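Local atomic coordinates of TbpB (Actinobacillus pleuropneumoniae, PDB entry 3HOL), a protein that probably binds host transferrin as the surface lipoprotein component of a bacterial receptor for iron acquisition. Residues E363-D368 against P479-L484. Numbering follows the deposited sequence.
Sequences ERTATD and PTAAEL
Thr365 reaches with both branches of its side chain toward the link 478-482, where Ala481 makes the closest approach and Pro479 shares the contact. OG1 of Thr365 comes to 3.4 Å from CA of Ala481. The same OG1 is 3.7 Å from CB of Ala481, so the hydroxyl lies against the alanine's backbone corner rather than over its methyl alone. The methyl branch CG2 of Thr365 packs alongside, 4.0 Å from Ala481 N and a little farther from Pro479 O. This division of labour follows from chi1 of -57°, which sets CG2 anti to the backbone N and OG1 anti to the carbonyl carbon. No hydrogen bond links the two segments; OG1 of the buried Thr365 is instead hydrogen-bonded to Gly478 O, at the start of the link. Pro479 approaches with its backbone, its CA 5.5 Å from CA of Thr365, while its CB is directed away from Thr365. Phe476 of strand 470-477 touches the side chains of both Thr365 and Ala481, and the backbones of Phe476 and Thr365 are hydrogen-bonded. The contact thus seats the connection from the C-lobe handle domain to strand 375-387 on the link joining antiparallel strands 470-477 and 483-492, a beta-hairpin of the C-lobe barrel.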
loop_
_atom_site.group_PDB
_atom_site.type_symbol
_atom_site.label_atom_id
_atom_site.label_comp_id
_atom_site.label_asym_id
_atom_site.label_seq_id
_atom_site.Cartn_x
_atom_site.Cartn_y
_atom_site.Cartn_z
ATOM N N GLU A 363 7.349 1.037 -8.948
ATOM C CA GLU A 363 6.323 0.081 -9.390
ATOM C C GLU A 363 7.027 -0.886 -10.326
ATOM O O GLU A 363 7.277 -0.522 -11.480
ATOM C CB GLU A 363 5.220 0.851 -10.158
ATOM C CG GLU A 363 4.594 1.966 -9.328
ATOM C CD GLU A 363 3.791 2.987 -10.140
ATOM O OE1 GLU A 363 3.383 2.695 -11.275
ATOM O OE2 GLU A 363 3.575 4.103 -9.618
ATOM N N ARG A 364 7.367 -2.098 -9.847
ATOM C CA ARG A 364 8.234 -3.007 -10.632
ATOM C C ARG A 364 7.652 -3.355 -11.964
ATOM O O ARG A 364 6.448 -3.608 -12.072
ATOM C CB ARG A 364 8.435 -4.355 -9.921
ATOM C CG ARG A 364 9.319 -4.313 -8.727
ATOM C CD ARG A 364 10.821 -4.203 -9.108
ATOM N NE ARG A 364 11.625 -4.165 -7.874
ATOM C CZ ARG A 364 12.420 -5.144 -7.435
ATOM N NH1 ARG A 364 13.071 -4.968 -6.285
ATOM N NH2 ARG A 364 12.567 -6.285 -8.124
ATOM N N THR A 365 8.520 -3.489 -12.962
ATOM C CA THR A 365 8.117 -4.051 -14.269
ATOM C C THR A 365 7.573 -5.483 -14.113
ATOM O O THR A 365 8.196 -6.319 -13.434
ATOM C CB THR A 365 9.330 -4.087 -15.217
ATOM O OG1 THR A 365 9.856 -2.758 -15.327
ATOM C CG2 THR A 365 8.956 -4.659 -16.628
ATOM N N ALA A 366 6.442 -5.792 -14.756
ATOM C CA ALA A 366 5.983 -7.181 -14.797
ATOM C C ALA A 366 7.080 -8.058 -15.444
ATOM O O ALA A 366 7.673 -7.685 -16.484
ATOM C CB ALA A 366 4.611 -7.302 -15.549
ATOM N N THR A 367 7.388 -9.187 -14.814
ATOM C CA THR A 367 8.551 -9.984 -15.245
ATOM C C THR A 367 8.360 -10.470 -16.686
ATOM O O THR A 367 9.329 -10.596 -17.439
ATOM C CB THR A 367 8.872 -11.136 -14.278
ATOM O OG1 THR A 367 8.970 -10.622 -12.927
ATOM C CG2 THR A 367 10.203 -11.834 -14.675
ATOM N N ASP A 368 7.117 -10.676 -17.104
ATOM C CA ASP A 368 6.898 -11.097 -18.502
ATOM C C ASP A 368 7.218 -10.001 -19.509
ATOM O O ASP A 368 7.368 -10.317 -20.686
ATOM C CB ASP A 368 5.484 -11.622 -18.764
ATOM C CG ASP A 368 4.435 -10.593 -18.502
ATOM O OD1 ASP A 368 4.477 -9.970 -17.419
ATOM O OD2 ASP A 368 3.558 -10.400 -19.360
ATOM N N PRO A 479 6.318 -0.356 -17.667
ATOM C CA PRO A 479 5.888 -1.426 -18.557
ATOM C C PRO A 479 6.992 -2.000 -19.441
ATOM O O PRO A 479 6.850 -3.123 -19.960
ATOM C CB PRO A 479 4.785 -0.768 -19.421
ATOM C CG PRO A 479 4.513 0.581 -18.828
ATOM C CD PRO A 479 5.680 0.933 -17.961
ATOM N N THR A 480 8.059 -1.235 -19.648
ATOM C CA THR A 480 9.092 -1.653 -20.573
ATOM C C THR A 480 10.474 -1.665 -19.898
ATOM O O THR A 480 11.500 -1.814 -20.579
ATOM C CB THR A 480 9.129 -0.758 -21.878
ATOM O OG1 THR A 480 9.341 0.618 -21.532
ATOM C CG2 THR A 480 7.840 -0.896 -22.693
ATOM N N ALA A 481 10.499 -1.516 -18.568
ATOM C CA ALA A 481 11.754 -1.432 -17.810
ATOM C C ALA A 481 12.649 -0.270 -18.243
ATOM O O ALA A 481 13.884 -0.350 -18.125
ATOM C CB ALA A 481 12.536 -2.766 -17.854
ATOM N N ALA A 482 12.026 0.818 -18.697
ATOM C CA ALA A 482 12.733 2.011 -19.151
ATOM C C ALA A 482 13.233 2.868 -18.001
ATOM O O ALA A 482 13.907 3.874 -18.228
ATOM C CB ALA A 482 11.812 2.859 -20.060
ATOM N N GLU A 483 12.855 2.515 -16.771
ATOM C CA GLU A 483 13.336 3.209 -15.580
ATOM C C GLU A 483 13.951 2.183 -14.640
ATOM O O GLU A 483 13.475 1.038 -14.550
ATOM C CB GLU A 483 12.189 3.971 -14.879
ATOM C CG GLU A 483 11.437 4.968 -15.827
ATOM C CD GLU A 483 10.298 5.733 -15.172
ATOM O OE1 GLU A 483 10.108 5.589 -13.960
ATOM O OE2 GLU A 483 9.587 6.519 -15.860
ATOM N N LEU A 484 15.006 2.587 -13.959
ATOM C CA LEU A 484 15.610 1.739 -12.908
ATOM C C LEU A 484 15.958 2.586 -11.696
ATOM O O LEU A 484 16.112 3.820 -11.800
ATOM C CB LEU A 484 16.828 0.928 -13.407
ATOM C CG LEU A 484 18.183 1.600 -13.735
ATOM C CD1 LEU A 484 19.042 1.946 -12.525
ATOM C CD2 LEU A 484 18.983 0.730 -14.659
#